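Local coordinates for glucose-binding protein (Thermus thermophilus HB27, PDB 2B3F) that binds glucose or galactose, held here as beta-D-galactopyranose, and is probably the sugar-capturing component of a binding-protein-dependent transport system, at residues Val65-Glu70 and Ile102-Tyr107; Ile72-Val77 and Ala352-Met357; Ala86-Glu91 and Gly109-Val114; Val114-His119 and Glu303-Ser308; Met274-Ser279 and Leu346-Val351. All coordinates share one frame; numbering follows the deposited sequence.

Interaction 1: Val65-Glu70 and Ile102-Tyr107; sequences VHAGME and IDLISY. With GAL (beta-D-galactopyranose), chain G.
L104, near the end of helix 99-105, packs against the turn A67-G68 that leads from strand 62-66 into helix 69-76. Its CB meets A67 CB at 4.2 Å, while its CD2 reaches over to G68 CA at 4.0 Å. CG of L104 stands anti to its own carbonyl carbon (chi1 -74°), which carries the branched end toward G68. The carbonyl O of L104 also lies 3.3 Å from G68 CA, a CH...O contact. G68 is the N-cap of helix 69-76; with phi 115° and psi -147° a side chain there would jam against the preceding carbonyl O, so these backbone angles by themselves call for glycine. A67 CB also touches I105 CG2 at 3.7 Å. In this periplasmic-binding-protein fold the turn follows directly on H66, a residue of strand 62-66 and of the galactose pocket. H66 NE2 donates to GAL O2 at 2.8 Å. Its ND1 donates, in the ring plane, to E70 OE1 at 2.6 Å, and its backbone N donates to E70 OE2 from above the carboxylate plane. E70 thereby fixes the rotation of the imidazole and is itself paired with R47.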
# COMPACT_ATOMS: atom_id res chain seq x y z
N VAL A 65 4.15 3.71 9.59
CA VAL A 65 5.31 3.31 8.82
C VAL A 65 5.09 1.93 8.22
O VAL A 65 4.50 1.04 8.83
CB VAL A 65 6.59 3.34 9.68
CG1 VAL A 65 6.46 2.42 10.89
CG2 VAL A 65 7.85 3.06 8.85
N HIS A 66 5.57 1.77 7.00
CA HIS A 66 5.42 0.52 6.33
C HIS A 66 6.40 -0.53 6.81
O HIS A 66 7.60 -0.29 6.88
CB HIS A 66 5.60 0.69 4.82
CG HIS A 66 4.45 1.38 4.16
ND1 HIS A 66 4.62 2.46 3.33
CD2 HIS A 66 3.13 1.13 4.20
CE1 HIS A 66 3.44 2.85 2.88
NE2 HIS A 66 2.51 2.06 3.38
N ALA A 67 5.88 -1.73 7.04
CA ALA A 67 6.75 -2.86 7.37
C ALA A 67 7.66 -3.18 6.18
O ALA A 67 7.21 -3.16 5.02
CB ALA A 67 5.92 -4.07 7.73
N GLY A 68 8.91 -3.48 6.48
CA GLY A 68 9.89 -3.86 5.46
C GLY A 68 10.99 -2.83 5.35
O GLY A 68 11.35 -2.18 6.32
N MET A 69 11.52 -2.67 4.12
CA MET A 69 12.69 -1.82 3.91
C MET A 69 12.44 -0.36 4.18
O MET A 69 13.36 0.34 4.53
CB MET A 69 13.25 -2.03 2.52
CG MET A 69 13.86 -3.39 2.33
SD MET A 69 15.21 -3.68 3.51
CE MET A 69 15.53 -5.42 3.23
N GLU A 70 11.20 0.11 4.04
CA GLU A 70 10.90 1.50 4.40
C GLU A 70 11.23 1.75 5.86
O GLU A 70 11.92 2.72 6.20
CB GLU A 70 9.42 1.83 4.11
CG GLU A 70 8.97 3.22 4.57
CD GLU A 70 7.49 3.46 4.31
OE1 GLU A 70 7.13 3.22 3.12
OE2 GLU A 70 6.71 3.86 5.27
N ILE A 102 6.68 -11.01 10.68
CA ILE A 102 7.68 -10.78 11.71
C ILE A 102 9.04 -10.50 11.06
O ILE A 102 9.79 -9.62 11.50
CB ILE A 102 7.80 -11.98 12.71
CG1 ILE A 102 6.49 -12.21 13.47
CG2 ILE A 102 8.94 -11.73 13.71
CD1 ILE A 102 6.12 -11.11 14.41
N ASP A 103 9.35 -11.24 10.00
CA ASP A 103 10.62 -11.05 9.32
C ASP A 103 10.76 -9.63 8.76
O ASP A 103 11.83 -9.05 8.87
CB ASP A 103 10.80 -12.06 8.20
CG ASP A 103 11.01 -13.49 8.71
OD1 ASP A 103 11.37 -13.70 9.89
OD2 ASP A 103 10.82 -14.42 7.88
N LEU A 104 9.69 -9.05 8.22
CA LEU A 104 9.75 -7.70 7.62
C LEU A 104 9.99 -6.60 8.62
O LEU A 104 10.47 -5.52 8.25
CB LEU A 104 8.43 -7.36 6.92
CG LEU A 104 8.10 -8.01 5.60
CD1 LEU A 104 6.74 -7.54 5.17
CD2 LEU A 104 9.14 -7.66 4.53
N ILE A 105 9.63 -6.83 9.87
CA ILE A 105 9.77 -5.81 10.92
C ILE A 105 10.99 -6.06 11.83
O ILE A 105 11.23 -5.29 12.77
CB ILE A 105 8.47 -5.68 11.78
CG1 ILE A 105 8.09 -7.03 12.42
CG2 ILE A 105 7.33 -5.23 10.91
CD1 ILE A 105 6.91 -6.99 13.35
N SER A 106 11.76 -7.09 11.51
CA SER A 106 12.89 -7.56 12.32
C SER A 106 14.21 -7.21 11.63
O SER A 106 14.31 -7.31 10.41
CB SER A 106 12.80 -9.07 12.51
OG SER A 106 11.69 -9.42 13.32
N TYR A 107 15.21 -6.81 12.41
CA TYR A 107 16.51 -6.43 11.85
C TYR A 107 17.57 -6.39 12.94
O TYR A 107 17.36 -5.77 13.99
CB TYR A 107 16.40 -5.05 11.20
CG TYR A 107 17.66 -4.55 10.51
CD1 TYR A 107 18.13 -5.16 9.35
CD2 TYR A 107 18.34 -3.43 11.00
CE1 TYR A 107 19.27 -4.70 8.70
CE2 TYR A 107 19.49 -2.95 10.35
CZ TYR A 107 19.94 -3.61 9.20
OH TYR A 107 21.08 -3.17 8.54
C1 GAL G . -0.58 3.32 1.61
C2 GAL G . -0.97 3.02 3.06
C3 GAL G . -2.47 2.83 3.22
C4 GAL G . -3.24 4.00 2.60
C5 GAL G . -2.68 4.27 1.18
C6 GAL G . -3.35 5.44 0.44
O1 GAL G . 0.79 3.56 1.49
O2 GAL G . -0.24 1.87 3.52
O3 GAL G . -2.81 2.72 4.59
O4 GAL G . -3.09 5.10 3.46
O5 GAL G . -1.29 4.49 1.20
O6 GAL G . -2.96 6.66 1.00

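Interaction 2: Ile72-Val77 and Ala352-Met357; sequences IGTWVV and APESFM
T74 lies in the wider pi-type turn 72-76 of helix 69-76, marked by V77 N donating to I72 O at 3.0 Å, and faces E354 at the start of helix 354-370, where P353 is the N-cap. The two side chains cross at about a right angle. T74 OG1 donates to E354 OE1 at 2.7 Å, approaching 36° above the carboxylate plane. OG1 lies anti to the carbonyl carbon of T74 (chi1 -57°), which leaves CG2 anti to the backbone N and resting over one face of the W75 ring. Two waters bridge the segments, one from the T74 hydroxyl to E354 N, the other between backbone G73 O and S355 N, weakly at G73. E354 OE2 is in a salt bridge with R47. Were E354 replaced by an alanine, the T74 hydroxyl would probably lose this acceptor and R47 one of its carboxylate mates, E70 being another. One direct side-chain bond and two waters thus join helix 69-76 to the N-terminal turn of helix 354-370 at the surface of this solute-binding fold.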
# COMPACT_ATOMS: atom_id res chain seq x y z
N ILE A 72 13.06 -0.21 7.95
CA ILE A 72 14.42 -0.56 8.33
C ILE A 72 15.44 0.47 7.84
O ILE A 72 16.28 0.94 8.61
CB ILE A 72 14.80 -1.98 7.85
CG1 ILE A 72 13.89 -3.04 8.49
CG2 ILE A 72 16.26 -2.29 8.16
CD1 ILE A 72 13.69 -2.95 9.97
N GLY A 73 15.32 0.86 6.58
CA GLY A 73 16.35 1.65 5.92
C GLY A 73 16.35 3.12 6.27
O GLY A 73 17.25 3.85 5.84
N THR A 74 15.35 3.57 7.03
CA THR A 74 15.30 4.99 7.42
C THR A 74 15.56 5.18 8.92
O THR A 74 16.70 5.46 9.30
CB THR A 74 14.03 5.66 6.92
OG1 THR A 74 13.96 5.50 5.49
CG2 THR A 74 14.04 7.15 7.25
N TRP A 75 14.55 5.03 9.78
CA TRP A 75 14.72 5.45 11.19
C TRP A 75 15.33 4.37 12.07
O TRP A 75 15.90 4.69 13.13
CB TRP A 75 13.43 6.08 11.79
CG TRP A 75 13.03 7.27 10.97
CD1 TRP A 75 11.89 7.43 10.23
CD2 TRP A 75 13.82 8.43 10.74
NE1 TRP A 75 11.93 8.63 9.56
CE2 TRP A 75 13.11 9.26 9.85
CE3 TRP A 75 15.08 8.85 11.19
CZ2 TRP A 75 13.60 10.49 9.41
CZ3 TRP A 75 15.57 10.07 10.75
CH2 TRP A 75 14.83 10.88 9.87
N VAL A 76 15.25 3.11 11.62
CA VAL A 76 15.90 1.99 12.33
C VAL A 76 17.41 2.02 12.15
O VAL A 76 18.16 2.04 13.16
CB VAL A 76 15.30 0.64 11.91
CG1 VAL A 76 16.10 -0.51 12.50
CG2 VAL A 76 13.82 0.55 12.35
N VAL A 77 17.90 2.04 10.91
CA VAL A 77 19.35 2.11 10.68
C VAL A 77 19.96 3.38 11.27
O VAL A 77 21.15 3.40 11.60
CB VAL A 77 19.77 2.00 9.18
CG1 VAL A 77 19.43 0.63 8.62
CG2 VAL A 77 19.14 3.09 8.36
N ALA A 352 11.93 -2.15 -0.94
CA ALA A 352 13.02 -1.23 -1.22
C ALA A 352 13.09 -0.12 -0.20
O ALA A 352 12.07 0.37 0.28
CB ALA A 352 12.84 -0.61 -2.61
N PRO A 353 14.31 0.35 0.10
CA PRO A 353 14.43 1.45 1.03
C PRO A 353 13.90 2.75 0.47
O PRO A 353 13.77 2.89 -0.74
CB PRO A 353 15.93 1.54 1.26
CG PRO A 353 16.52 1.01 0.03
CD PRO A 353 15.60 -0.08 -0.44
N GLU A 354 13.60 3.70 1.36
CA GLU A 354 13.11 5.02 0.94
C GLU A 354 14.05 5.74 -0.03
O GLU A 354 13.60 6.51 -0.88
CB GLU A 354 12.82 5.89 2.17
CG GLU A 354 11.59 5.39 2.96
CD GLU A 354 11.04 6.38 3.98
OE1 GLU A 354 11.86 7.01 4.69
OE2 GLU A 354 9.77 6.52 4.07
N SER A 355 15.36 5.49 0.09
CA SER A 355 16.36 6.07 -0.82
C SER A 355 16.01 5.76 -2.28
O SER A 355 16.11 6.63 -3.15
CB SER A 355 17.74 5.50 -0.50
OG SER A 355 17.79 4.10 -0.63
N PHE A 356 15.56 4.53 -2.53
CA PHE A 356 15.13 4.13 -3.85
C PHE A 356 13.68 4.57 -4.12
O PHE A 356 13.39 5.15 -5.17
CB PHE A 356 15.25 2.61 -4.01
CG PHE A 356 14.90 2.13 -5.38
CD1 PHE A 356 15.87 2.00 -6.36
CD2 PHE A 356 13.58 1.86 -5.71
CE1 PHE A 356 15.53 1.56 -7.62
CE2 PHE A 356 13.24 1.44 -6.99
CZ PHE A 356 14.23 1.31 -7.95
N MET A 357 12.77 4.29 -3.19
CA MET A 357 11.35 4.66 -3.36
C MET A 357 11.16 6.12 -3.73
O MET A 357 10.35 6.46 -4.60
CB MET A 357 10.54 4.42 -2.08
CG MET A 357 10.45 2.98 -1.64
SD MET A 357 9.77 2.83 0.04
CE MET A 357 8.13 3.51 -0.22
O HOH W 1 16.69 4.77 2.71
O HOH W 2 14.10 3.15 4.18

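Interaction 3: Ala86-Glu91 and Gly109-Val114; sequences ALFRQE and GGIWSV
F88, on helix 85-91, turns its ring onto I111 and V114 of strand 110-115, whereas L87 just before it is turned past the strand and packs on W93 and on L296 of helix 289-299. F88 carries the contact. I111 CG2 sits over one face of its ring, 3.6 Å from the centroid and 19° off the normal, a CH-pi contact in which CE1 and CZ are the nearest ring atoms. With CG2 of I111 anti to its backbone N, the methyl is directed at the ring while CG1 is placed beside that N. At the ring edge CZ approaches S113 O at 3.3 Å; this carbonyl oxygen is buried with no polar partner in the model. V114 CG2 comes obliquely to CE1 at 4.1 Å. The contact lays a helix against a strand of the large mixed sheet of this solute-binding fold, that strand pairing antiparallel with strand 272-280. The F88 ring also meets W93 edge-to-face and touches I102 and I105 of helix 99-105. Farther along, Q90 NE2 donates to E91 OE2 at 2.9 Å, nearly straight at 177° and along the anti lone pair of the carboxylate oxygen. The same oxygen is in a salt bridge with R297, which fastens this end of the helix to helix 289-299.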
# COMPACT_ATOMS: atom_id res chain seq x y z
N ALA A 86 10.86 -6.96 23.79
CA ALA A 86 10.28 -7.28 25.12
C ALA A 86 8.77 -7.14 25.11
O ALA A 86 8.05 -7.95 25.69
CB ALA A 86 10.88 -6.37 26.18
N LEU A 87 8.28 -6.10 24.43
CA LEU A 87 6.85 -5.90 24.27
C LEU A 87 6.24 -7.05 23.48
O LEU A 87 5.16 -7.52 23.81
CB LEU A 87 6.57 -4.55 23.59
CG LEU A 87 5.11 -4.18 23.41
CD1 LEU A 87 4.43 -4.04 24.75
CD2 LEU A 87 5.04 -2.87 22.61
N PHE A 88 6.92 -7.49 22.42
CA PHE A 88 6.45 -8.62 21.63
C PHE A 88 6.33 -9.87 22.51
O PHE A 88 5.35 -10.60 22.42
CB PHE A 88 7.36 -8.88 20.42
CG PHE A 88 6.92 -8.14 19.18
CD1 PHE A 88 7.11 -6.76 19.08
CD2 PHE A 88 6.30 -8.80 18.14
CE1 PHE A 88 6.68 -6.06 17.94
CE2 PHE A 88 5.86 -8.11 17.00
CZ PHE A 88 6.05 -6.74 16.92
N ARG A 89 7.32 -10.09 23.37
CA ARG A 89 7.24 -11.22 24.29
C ARG A 89 6.07 -11.06 25.25
O ARG A 89 5.25 -11.97 25.41
CB ARG A 89 8.54 -11.36 25.06
CG ARG A 89 9.68 -11.89 24.21
CD ARG A 89 10.88 -12.32 25.06
NE ARG A 89 11.68 -11.18 25.49
CZ ARG A 89 12.61 -10.57 24.75
NH1 ARG A 89 12.90 -10.99 23.51
NH2 ARG A 89 13.28 -9.53 25.25
N GLN A 90 5.99 -9.89 25.88
CA GLN A 90 4.91 -9.60 26.81
C GLN A 90 3.52 -9.88 26.23
O GLN A 90 2.66 -10.43 26.91
CB GLN A 90 5.00 -8.15 27.29
CG GLN A 90 3.76 -7.65 28.01
CD GLN A 90 3.91 -6.23 28.49
OE1 GLN A 90 4.79 -5.93 29.30
NE2 GLN A 90 3.04 -5.33 28.01
N GLU A 91 3.30 -9.49 24.98
CA GLU A 91 1.98 -9.54 24.35
C GLU A 91 1.69 -10.83 23.57
O GLU A 91 0.59 -11.00 23.06
CB GLU A 91 1.80 -8.33 23.40
CG GLU A 91 1.89 -6.98 24.09
CD GLU A 91 0.71 -6.71 25.00
OE1 GLU A 91 -0.44 -6.94 24.58
OE2 GLU A 91 0.95 -6.24 26.15
N GLY A 109 18.63 -8.35 15.20
CA GLY A 109 18.26 -8.83 16.54
C GLY A 109 17.12 -8.10 17.23
O GLY A 109 16.73 -8.46 18.35
N GLY A 110 16.58 -7.05 16.59
CA GLY A 110 15.50 -6.26 17.16
C GLY A 110 14.23 -6.42 16.34
O GLY A 110 14.26 -6.97 15.24
N ILE A 111 13.12 -5.97 16.91
CA ILE A 111 11.81 -5.93 16.24
C ILE A 111 11.32 -4.50 16.42
O ILE A 111 11.33 -3.98 17.53
CB ILE A 111 10.82 -6.93 16.87
CG1 ILE A 111 11.37 -8.35 16.77
CG2 ILE A 111 9.51 -6.87 16.14
CD1 ILE A 111 10.54 -9.40 17.45
N TRP A 112 10.92 -3.85 15.31
CA TRP A 112 10.94 -2.39 15.28
C TRP A 112 9.60 -1.69 15.09
O TRP A 112 9.52 -0.46 15.22
CB TRP A 112 11.96 -1.91 14.22
CG TRP A 112 13.33 -2.48 14.47
CD1 TRP A 112 13.89 -3.55 13.85
CD2 TRP A 112 14.27 -2.04 15.45
NE1 TRP A 112 15.16 -3.79 14.36
CE2 TRP A 112 15.41 -2.87 15.34
CE3 TRP A 112 14.27 -1.01 16.40
CZ2 TRP A 112 16.53 -2.72 16.17
CZ3 TRP A 112 15.39 -0.84 17.21
CH2 TRP A 112 16.51 -1.69 17.08
N SER A 113 8.55 -2.45 14.81
CA SER A 113 7.20 -1.88 14.75
C SER A 113 6.14 -2.96 14.95
O SER A 113 6.45 -4.16 14.95
CB SER A 113 6.96 -1.15 13.41
OG SER A 113 6.89 -2.09 12.37
N VAL A 114 4.90 -2.52 15.10
CA VAL A 114 3.76 -3.40 15.32
C VAL A 114 2.79 -3.25 14.16
O VAL A 114 2.22 -2.17 13.97
CB VAL A 114 3.02 -3.03 16.62
CG1 VAL A 114 1.88 -4.02 16.90
CG2 VAL A 114 4.02 -2.91 17.78

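Interaction 4: Val114-His119 and Glu303-Ser308; sequences VPVNIH and EGQDTS. Unlike the reference sequence in segment 303-308: S308 (reference Phe). With GAL (beta-D-galactopyranose), chain G.
Q305 of helix 302-312 reaches across to the backbone of P115, at the end of strand 110-115, and V116 just after it. Its CB lies 4.0 Å from V116 O; CG, anti to the carbonyl carbon (chi1 -62°), comes to 3.5 Å from the same oxygen and meets V116 CG2 at 4.3 Å. Extended beyond CG, the chain brings CD to 3.2 Å from V116 O. OE1 lies 3.4 Å from V116 O without a bond, both being acceptors, and accepts from R318 N, while NE2 stands 2.9 Å from P115 O and donates to V299 O. Both ends of the amide are thus held. V116 O accepts from N309 ND2 of the same helix, and V116 CG2 lies 4.4 Å from S308 OG, a residue that differs from the reference sequence. Helix 302-312 lies between helix 15-27, where S308 touches A16 and L20, and segment 114-119, whose V114 and V116 pair with strand 272-280 and whose H119 borders the galactose.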
# COMPACT_ATOMS: atom_id res chain seq x y z
N VAL A 114 4.90 -2.52 15.10
CA VAL A 114 3.76 -3.40 15.32
C VAL A 114 2.79 -3.25 14.16
O VAL A 114 2.22 -2.17 13.97
CB VAL A 114 3.02 -3.03 16.62
CG1 VAL A 114 1.88 -4.02 16.90
CG2 VAL A 114 4.02 -2.91 17.78
N PRO A 115 2.62 -4.32 13.37
CA PRO A 115 1.69 -4.28 12.24
C PRO A 115 0.23 -4.19 12.67
O PRO A 115 -0.19 -4.91 13.58
CB PRO A 115 1.95 -5.57 11.48
CG PRO A 115 3.14 -6.19 12.13
CD PRO A 115 3.30 -5.63 13.47
N VAL A 116 -0.54 -3.32 12.02
CA VAL A 116 -1.96 -3.18 12.31
C VAL A 116 -2.85 -3.85 11.28
O VAL A 116 -4.01 -4.11 11.54
CB VAL A 116 -2.36 -1.71 12.54
CG1 VAL A 116 -2.25 -0.89 11.27
CG2 VAL A 116 -3.80 -1.63 13.11
N ASN A 117 -2.30 -4.11 10.10
CA ASN A 117 -3.08 -4.60 8.99
C ASN A 117 -2.23 -5.27 7.93
O ASN A 117 -0.99 -5.35 8.03
CB ASN A 117 -3.89 -3.44 8.37
CG ASN A 117 -3.02 -2.39 7.69
OD1 ASN A 117 -1.82 -2.57 7.54
ND2 ASN A 117 -3.63 -1.29 7.25
N ILE A 118 -2.92 -5.75 6.92
CA ILE A 118 -2.34 -6.15 5.65
C ILE A 118 -3.21 -5.52 4.55
O ILE A 118 -4.42 -5.72 4.51
CB ILE A 118 -2.34 -7.69 5.45
CG1 ILE A 118 -1.50 -8.39 6.53
CG2 ILE A 118 -1.86 -8.06 4.07
CD1 ILE A 118 -0.01 -8.18 6.45
N HIS A 119 -2.59 -4.71 3.69
CA HIS A 119 -3.24 -4.28 2.46
C HIS A 119 -2.65 -5.06 1.27
O HIS A 119 -1.51 -5.54 1.29
CB HIS A 119 -3.05 -2.77 2.19
CG HIS A 119 -4.06 -1.85 2.84
ND1 HIS A 119 -5.40 -1.85 2.50
CD2 HIS A 119 -3.90 -0.86 3.74
CE1 HIS A 119 -6.01 -0.89 3.19
NE2 HIS A 119 -5.12 -0.28 3.95
N GLU A 303 -8.96 -6.99 19.30
CA GLU A 303 -10.01 -6.00 19.49
C GLU A 303 -9.76 -4.77 18.60
O GLU A 303 -10.65 -4.34 17.87
CB GLU A 303 -10.08 -5.60 20.96
CG GLU A 303 -11.30 -4.75 21.32
CD GLU A 303 -11.23 -4.14 22.72
OE1 GLU A 303 -10.15 -4.17 23.36
OE2 GLU A 303 -12.27 -3.63 23.18
N GLY A 304 -8.55 -4.24 18.65
CA GLY A 304 -8.18 -3.08 17.82
C GLY A 304 -8.31 -3.38 16.33
O GLY A 304 -9.01 -2.68 15.61
N GLN A 305 -7.66 -4.44 15.88
CA GLN A 305 -7.58 -4.76 14.46
C GLN A 305 -8.91 -5.14 13.83
O GLN A 305 -9.17 -4.83 12.65
CB GLN A 305 -6.51 -5.86 14.19
CG GLN A 305 -5.11 -5.40 14.58
CD GLN A 305 -3.98 -6.24 13.99
OE1 GLN A 305 -4.20 -7.10 13.14
NE2 GLN A 305 -2.76 -5.98 14.45
N ASP A 306 -9.78 -5.83 14.59
CA ASP A 306 -11.08 -6.20 14.05
C ASP A 306 -12.14 -5.09 14.20
O ASP A 306 -13.24 -5.23 13.67
CB ASP A 306 -11.56 -7.51 14.68
CG ASP A 306 -10.90 -8.74 14.07
OD1 ASP A 306 -10.14 -8.61 13.05
OD2 ASP A 306 -11.18 -9.85 14.61
N THR A 307 -11.81 -4.04 14.94
CA THR A 307 -12.59 -2.79 14.94
C THR A 307 -12.24 -1.90 13.75
O THR A 307 -13.12 -1.42 13.02
CB THR A 307 -12.37 -2.04 16.25
OG1 THR A 307 -12.80 -2.86 17.36
CG2 THR A 307 -13.13 -0.73 16.28
N SER A 308 -10.94 -1.68 13.53
CA SER A 308 -10.49 -0.72 12.51
C SER A 308 -10.48 -1.26 11.09
O SER A 308 -10.91 -0.57 10.15
CB SER A 308 -9.11 -0.18 12.87
OG SER A 308 -8.18 -1.22 13.03
C1 GAL G . -0.58 3.32 1.61
C2 GAL G . -0.97 3.02 3.06
C3 GAL G . -2.47 2.83 3.22
C4 GAL G . -3.24 4.00 2.60
C5 GAL G . -2.68 4.27 1.18
C6 GAL G . -3.35 5.44 0.44
O1 GAL G . 0.79 3.56 1.49
O2 GAL G . -0.24 1.87 3.52
O3 GAL G . -2.81 2.72 4.59
O4 GAL G . -3.09 5.10 3.46
O5 GAL G . -1.29 4.49 1.20
O6 GAL G . -2.96 6.66 1.00

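Interaction 5: Met274-Ser279 and Leu346-Val351; sequences MMLSDS and LVHGAV. With GAL (beta-D-galactopyranose), chain G.
L276, in strand 272-280, has A350 as its nearest CA neighbour (6.0 Å from CA to CA) in the irregular segment 346-351, which makes a type I turn from L346 to G349. This strand belongs to the mixed sheet of the periplasmic-binding-protein fold, and both segments line the sugar site. L276 CB meets H348 CB at 3.7 Å, the two side chains crossing at a slant. CG of L276 sits between its backbone N and carbonyl carbon (chi1 56°), which brings CD1 toward the ligand, 3.2 Å from GAL O2, while CD2 approaches the H348 ring obliquely. That ring reaches the sugar with its edge: ND1 and GAL O1 are hydrogen-bonded at 2.7 Å, and NE2 is hydrogen-bonded to H171 ND1. W244 meets the ring edge-to-face, and V347 CG1 lies over one face. With an alanine at H348, the sugar's O1 would probably lose this partner, and L276 part of the surface its branch rests on. D278 grips the sugar through both carboxylate oxygens: GAL O3 donates to OD2 at 2.6 Å, and GAL O2 to OD1, which also accepts from Q64. N117 OD1 takes the D278 backbone N-H, a second-shell bond that positions the residue. Between the segments one water accepts from S277 N and donates to H348 O, each at 3.0 Å.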
# COMPACT_ATOMS: atom_id res chain seq x y z
N MET A 274 0.34 -9.19 -3.61
CA MET A 274 1.40 -8.22 -3.38
C MET A 274 1.00 -7.40 -2.16
O MET A 274 0.06 -6.60 -2.21
CB MET A 274 1.61 -7.29 -4.60
CG MET A 274 2.69 -6.28 -4.34
SD MET A 274 3.02 -5.20 -5.77
CE MET A 274 4.06 -6.22 -6.73
N MET A 275 1.70 -7.64 -1.05
CA MET A 275 1.28 -7.09 0.23
C MET A 275 2.04 -5.84 0.62
O MET A 275 3.11 -5.54 0.08
CB MET A 275 1.42 -8.15 1.35
CG MET A 275 2.84 -8.57 1.63
SD MET A 275 3.84 -7.47 2.67
CE MET A 275 3.01 -7.60 4.27
N LEU A 276 1.45 -5.14 1.58
CA LEU A 276 2.11 -4.10 2.36
C LEU A 276 1.45 -4.13 3.74
O LEU A 276 0.37 -4.73 3.90
CB LEU A 276 1.92 -2.71 1.71
CG LEU A 276 0.46 -2.31 1.49
CD1 LEU A 276 0.13 -0.97 2.14
CD2 LEU A 276 0.04 -2.36 0.01
N SER A 277 2.06 -3.48 4.71
CA SER A 277 1.51 -3.46 6.06
C SER A 277 1.81 -2.15 6.74
O SER A 277 2.96 -1.73 6.80
CB SER A 277 2.08 -4.63 6.88
OG SER A 277 1.61 -4.56 8.21
N ASP A 278 0.75 -1.49 7.21
CA ASP A 278 0.86 -0.31 8.03
C ASP A 278 1.19 -0.76 9.45
O ASP A 278 0.58 -1.69 9.95
CB ASP A 278 -0.46 0.46 8.02
CG ASP A 278 -0.79 1.04 6.63
OD1 ASP A 278 0.10 1.73 6.09
OD2 ASP A 278 -1.90 0.78 6.12
N SER A 279 2.17 -0.10 10.05
CA SER A 279 2.66 -0.44 11.38
C SER A 279 2.99 0.83 12.17
O SER A 279 3.13 1.91 11.60
CB SER A 279 3.87 -1.39 11.25
OG SER A 279 5.05 -0.73 10.87
N LEU A 346 6.63 -2.36 -3.77
CA LEU A 346 7.63 -1.29 -3.85
C LEU A 346 7.08 0.04 -3.37
O LEU A 346 7.69 0.75 -2.56
CB LEU A 346 8.08 -1.12 -5.32
CG LEU A 346 8.81 0.18 -5.70
CD1 LEU A 346 10.12 0.29 -4.94
CD2 LEU A 346 9.06 0.21 -7.20
N VAL A 347 5.93 0.44 -3.93
CA VAL A 347 5.43 1.77 -3.69
C VAL A 347 5.03 1.96 -2.23
O VAL A 347 5.06 3.07 -1.68
CB VAL A 347 4.27 2.08 -4.67
CG1 VAL A 347 3.67 3.44 -4.41
CG2 VAL A 347 4.80 1.96 -6.10
N HIS A 348 4.71 0.84 -1.58
CA HIS A 348 4.22 0.86 -0.21
C HIS A 348 5.20 0.17 0.77
O HIS A 348 4.77 -0.39 1.78
CB HIS A 348 2.81 0.31 -0.16
CG HIS A 348 1.89 1.03 -1.12
ND1 HIS A 348 1.40 2.29 -0.85
CD2 HIS A 348 1.48 0.70 -2.36
CE1 HIS A 348 0.69 2.69 -1.90
NE2 HIS A 348 0.73 1.75 -2.83
N GLY A 349 6.49 0.24 0.45
CA GLY A 349 7.55 0.14 1.45
C GLY A 349 8.10 -1.21 1.86
O GLY A 349 9.00 -1.27 2.70
N ALA A 350 7.59 -2.28 1.27
CA ALA A 350 8.01 -3.60 1.72
C ALA A 350 9.42 -3.97 1.23
O ALA A 350 10.24 -4.46 2.05
CB ALA A 350 7.02 -4.65 1.32
N VAL A 351 9.71 -3.71 -0.05
CA VAL A 351 10.87 -4.35 -0.72
C VAL A 351 12.10 -3.48 -0.96
O VAL A 351 13.21 -4.02 -1.14
CB VAL A 351 10.45 -5.01 -2.06
CG1 VAL A 351 9.43 -6.11 -1.82
CG2 VAL A 351 9.88 -4.00 -3.03
C1 GAL G . -0.58 3.32 1.61
C2 GAL G . -0.97 3.02 3.06
C3 GAL G . -2.47 2.83 3.22
C4 GAL G . -3.24 4.00 2.60
C5 GAL G . -2.68 4.27 1.18
C6 GAL G . -3.35 5.44 0.44
O1 GAL G . 0.79 3.56 1.49
O2 GAL G . -0.24 1.87 3.52
O3 GAL G . -2.81 2.72 4.59
O4 GAL G . -3.09 5.10 3.46
O5 GAL G . -1.29 4.49 1.20
O6 GAL G . -2.96 6.66 1.00
O HOH W 3 4.75 -2.64 3.71

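How the interactions relate
Strand 272-280 ties most of this together: it carries half of interaction 5 and pairs antiparallel with strand 62-66 of interaction 1 and strand 110-115, used by interactions 3 and 4, which share V114. Interactions 1 and 5 have centres about 9 Å apart, and interaction 2, about 10 Å from interaction 1, continues along helix 69-76. Along the chain interactions 1 and 3 alternate their segments, as do 4 and 5, whereas 2 spans 3, 4 and 5. Interactions 2 and 4 do not touch, their centres about 23 Å apart. Interactions 1, 4 and 5 reach the galactose, whose pocket thus draws on residues far apart in sequence, on strands of the sheet and on the loop 346-351 beside it.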